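Local structure of GH62 hydrolase (Scytalidium thermophilum, 4PVA) at residues A[225-230]-A[239-244]. The protein is an alpha-L-arabinofuranosidase of family GH62 that probably removes arabinose side groups from arabinoxylan during lignocellulose breakdown. Residues are numbered along the deposited sequence; the frame is centred on the assembly and turned at random.
Sequences CIYRIK and LLLVEA. With PO4 (phosphate ion), chain E.
Cys225 and Leu241 grip each other through both backbone hydrogen bonds of an antiparallel pair, in the beta hairpin of strands 222-229 and 238-245, within one blade of the five-bladed beta-propeller of GH62 enzymes. Two residues on, Tyr227 and Leu239 repeat the pattern, Tyr227 N giving to Leu239 O at 2.9 Å. Between them lies the non-hydrogen-bonded pair Ile226 and Leu240, and here the packing is tight: the two side chains run side by side, and Leu240 CD1 sits 3.5 Å from Ile226 CD1. With CG anti to the backbone N (chi1 170°), Leu240 swings its branch back toward the isoleucine. On the face carrying Cys225, Tyr227, Leu239 and Leu241 the two strands' side chains touch less closely. Leu241 CD1 comes up to the edge of the Tyr227 ring, near its plane, 4.1 Å from CE2, while the ring packs edge-to-face with Trp165 and its hydroxyl is hydrogen-bonded to Val298 N. Ile229 CD1 reaches back over Leu239 CB at the same 4.1 Å.

Beyond Tyr227 the pairing between 225-230 and 239-244 stops; Ile229 pairs on with Lys237, and the chain runs out to exposed Lys230. Arg228 turns away from the partner strand, its chain bent at chi2 (67°); NE donates to Ile229 O at 3.0 Å from above the carbonyl plane, and NH1 and NH2 hold a phosphate probably left from crystallisation. A leucine here would probably leave the phosphate without its two-pronged grip and Ile229 O without the NE bond. That grip is edge-on, with phosphorus in the guanidinium plane: Arg228 NH2 donates to phosphate O3, and Arg228 NH1 points almost straight (175°) at phosphate O2, 2.8 Å away.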
ATOM      1  N   CYS A 225      -0.658   3.710  -4.549  1.00  9.69           N
ATOM      2  CA  CYS A 225      -2.033   3.402  -4.149  1.00 10.02           C
ATOM      3  C   CYS A 225      -2.941   4.022  -5.172  1.00  9.48           C
ATOM      4  O   CYS A 225      -2.749   5.172  -5.523  1.00  9.41           O
ATOM      5  CB  CYS A 225      -2.402   4.038  -2.791  1.00 10.67           C
ATOM      6  SG  CYS A 225      -1.343   3.677  -1.389  1.00 12.09           S
ATOM      7  N   ILE A 226      -3.944   3.285  -5.638  1.00  9.45           N
ATOM      8  CA  ILE A 226      -4.986   3.819  -6.506  1.00  9.79           C
ATOM      9  C   ILE A 226      -6.323   3.531  -5.861  1.00  9.76           C
ATOM     10  O   ILE A 226      -6.685   2.372  -5.636  1.00 10.16           O
ATOM     11  CB  ILE A 226      -4.950   3.244  -7.939  1.00 10.17           C
ATOM     12  CG1 ILE A 226      -3.640   3.565  -8.703  1.00 10.28           C
ATOM     13  CG2 ILE A 226      -6.133   3.771  -8.714  1.00 10.56           C
ATOM     14  CD1 ILE A 226      -2.389   2.862  -8.245  1.00 10.42           C
ATOM     15  N   TYR A 227      -7.060   4.596  -5.573  1.00  9.66           N
ATOM     16  CA  TYR A 227      -8.364   4.540  -4.880  1.00  9.97           C
ATOM     17  C   TYR A 227      -9.460   5.148  -5.727  1.00 10.43           C
ATOM     18  O   TYR A 227      -9.251   6.137  -6.426  1.00 10.88           O
ATOM     19  CB  TYR A 227      -8.307   5.309  -3.582  1.00 10.16           C
ATOM     20  CG  TYR A 227      -7.363   4.774  -2.552  1.00 10.09           C
ATOM     21  CD1 TYR A 227      -7.642   3.591  -1.888  1.00 10.45           C
ATOM     22  CD2 TYR A 227      -6.215   5.442  -2.190  1.00 10.04           C
ATOM     23  CE1 TYR A 227      -6.802   3.096  -0.926  1.00 10.67           C
ATOM     24  CE2 TYR A 227      -5.375   4.952  -1.220  1.00 10.34           C
ATOM     25  CZ  TYR A 227      -5.664   3.775  -0.593  1.00 10.26           C
ATOM     26  OH  TYR A 227      -4.814   3.292   0.381  1.00 10.37           O
ATOM     27  N   ARG A 228     -10.650   4.572  -5.620  1.00 11.06           N
ATOM     28  CA  ARG A 228     -11.864   5.218  -6.106  1.00 11.70           C
ATOM     29  C   ARG A 228     -12.415   6.159  -5.051  1.00 12.14           C
ATOM     30  O   ARG A 228     -12.445   5.826  -3.881  1.00 12.14           O
ATOM     31  CB  ARG A 228     -12.912   4.144  -6.370  1.00 12.34           C
ATOM     32  CG  ARG A 228     -14.340   4.650  -6.620  1.00 13.54           C
ATOM     33  CD  ARG A 228     -14.429   5.409  -7.908  1.00 14.55           C
ATOM     34  NE  ARG A 228     -15.643   6.255  -7.996  1.00 16.11           N
ATOM     35  CZ  ARG A 228     -16.812   5.840  -8.454  1.00 18.58           C
ATOM     36  NH1 ARG A 228     -17.012   4.590  -8.794  1.00 18.68           N
ATOM     37  NH2 ARG A 228     -17.807   6.720  -8.512  1.00 19.77           N
ATOM     38  N   ILE A 229     -12.846   7.332  -5.478  1.00 12.44           N
ATOM     39  CA  ILE A 229     -13.509   8.268  -4.581  1.00 13.30           C
ATOM     40  C   ILE A 229     -15.013   8.081  -4.749  1.00 14.15           C
ATOM     41  O   ILE A 229     -15.569   8.289  -5.820  1.00 15.12           O
ATOM     42  CB  ILE A 229     -13.106   9.725  -4.894  1.00 13.85           C
ATOM     43  CG1 ILE A 229     -11.581   9.912  -4.804  1.00 13.86           C
ATOM     44  CG2 ILE A 229     -13.862  10.708  -3.988  1.00 14.49           C
ATOM     45  CD1 ILE A 229     -10.883   9.405  -3.565  1.00 14.82           C
ATOM     46  N   LYS A 230     -15.639   7.613  -3.687  1.00 14.63           N
ATOM     47  CA  LYS A 230     -17.085   7.289  -3.735  1.00 16.58           C
ATOM     48  C   LYS A 230     -17.903   8.512  -4.209  1.00 17.61           C
ATOM     49  O   LYS A 230     -17.684   9.615  -3.779  1.00 18.03           O
ATOM     50  CB  LYS A 230     -17.534   6.873  -2.346  1.00 17.79           C
ATOM     51  CG  LYS A 230     -18.996   6.443  -2.271  1.00 20.89           C
ATOM     52  CD  LYS A 230     -19.369   5.970  -0.881  1.00 22.97           C
ATOM     53  CE  LYS A 230     -20.880   5.845  -0.684  1.00 27.49           C
ATOM     54  NZ  LYS A 230     -21.492   5.033  -1.761  1.00 30.63           N
ATOM     55  N   LEU A 239      -7.949   8.508  -7.423  1.00 10.19           N
ATOM     56  CA  LEU A 239      -6.830   9.142  -6.740  1.00  9.67           C
ATOM     57  C   LEU A 239      -5.642   8.193  -6.821  1.00  9.44           C
ATOM     58  O   LEU A 239      -5.737   7.054  -6.376  1.00  9.75           O
ATOM     59  CB  LEU A 239      -7.209   9.405  -5.283  1.00 10.24           C
ATOM     60  CG  LEU A 239      -6.149   9.979  -4.372  1.00 10.41           C
ATOM     61  CD1 LEU A 239      -5.714  11.381  -4.795  1.00 10.89           C
ATOM     62  CD2 LEU A 239      -6.620   9.992  -2.919  1.00 10.98           C
ATOM     63  N   LEU A 240      -4.532   8.690  -7.335  1.00  9.19           N
ATOM     64  CA  LEU A 240      -3.240   7.983  -7.360  1.00  8.88           C
ATOM     65  C   LEU A 240      -2.297   8.637  -6.364  1.00  8.81           C
ATOM     66  O   LEU A 240      -2.103   9.862  -6.392  1.00  9.29           O
ATOM     67  CB  LEU A 240      -2.607   8.045  -8.755  1.00  9.14           C
ATOM     68  CG  LEU A 240      -1.158   7.561  -8.861  1.00  9.58           C
ATOM     69  CD1 LEU A 240      -1.024   6.087  -8.596  1.00  9.79           C
ATOM     70  CD2 LEU A 240      -0.608   7.943 -10.235  1.00 10.02           C
ATOM     71  N   LEU A 241      -1.725   7.819  -5.487  1.00  8.87           N
ATOM     72  CA  LEU A 241      -0.658   8.230  -4.561  1.00  8.91           C
ATOM     73  C   LEU A 241       0.611   7.486  -4.936  1.00  8.90           C
ATOM     74  O   LEU A 241       0.545   6.289  -5.217  1.00  9.22           O
ATOM     75  CB  LEU A 241      -1.008   7.873  -3.137  1.00  9.18           C
ATOM     76  CG  LEU A 241      -2.373   8.335  -2.639  1.00  9.46           C
ATOM     77  CD1 LEU A 241      -2.563   7.928  -1.201  1.00  9.81           C
ATOM     78  CD2 LEU A 241      -2.575   9.828  -2.819  1.00  9.72           C
ATOM     79  N   VAL A 242       1.744   8.165  -4.954  1.00  8.84           N
ATOM     80  CA  VAL A 242       3.049   7.521  -5.178  1.00  8.93           C
ATOM     81  C   VAL A 242       4.040   8.143  -4.233  1.00  8.86           C
ATOM     82  O   VAL A 242       4.066   9.349  -4.055  1.00  9.38           O
ATOM     83  CB  VAL A 242       3.555   7.628  -6.656  1.00  9.33           C
ATOM     84  CG1 VAL A 242       4.900   6.920  -6.824  1.00  9.80           C
ATOM     85  CG2 VAL A 242       2.542   7.080  -7.649  1.00  9.80           C
ATOM     86  N   GLU A 243       4.884   7.321  -3.633  1.00  9.22           N
ATOM     87  CA  GLU A 243       5.919   7.817  -2.750  1.00  9.37           C
ATOM     88  C   GLU A 243       7.087   8.394  -3.531  1.00  9.88           C
ATOM     89  O   GLU A 243       7.520   7.813  -4.530  1.00  9.97           O
ATOM     90  CB  GLU A 243       6.380   6.700  -1.795  1.00  9.85           C
ATOM     91  CG  GLU A 243       7.310   7.111  -0.695  1.00 10.38           C
ATOM     92  CD  GLU A 243       7.568   6.007   0.307  1.00 11.02           C
ATOM     93  OE1 GLU A 243       6.744   5.067   0.377  1.00 11.51           O
ATOM     94  OE2 GLU A 243       8.578   6.168   1.065  1.00 11.83           O
ATOM     95  N   ALA A 244       7.578   9.503  -3.026  1.00 10.01           N
ATOM     96  CA  ALA A 244       8.755  10.163  -3.502  1.00 10.73           C
ATOM     97  C   ALA A 244       9.756  10.355  -2.369  1.00 11.30           C
ATOM     98  O   ALA A 244       9.416  10.376  -1.195  1.00 10.90           O
ATOM     99  CB  ALA A 244       8.412  11.509  -4.150  1.00 11.29           C
TER
HETATM  100  P   PO4 E 504     -20.623   4.852  -9.744  0.90 31.35           P
HETATM  101  O1  PO4 E 504     -20.556   5.536 -11.075  0.90 35.32           O
HETATM  102  O2  PO4 E 504     -19.471   3.890  -9.868  0.90 31.02           O
HETATM  103  O3  PO4 E 504     -20.438   5.868  -8.650  0.90 31.58           O
HETATM  104  O4  PO4 E 504     -21.907   4.122  -9.487  0.90 37.17           O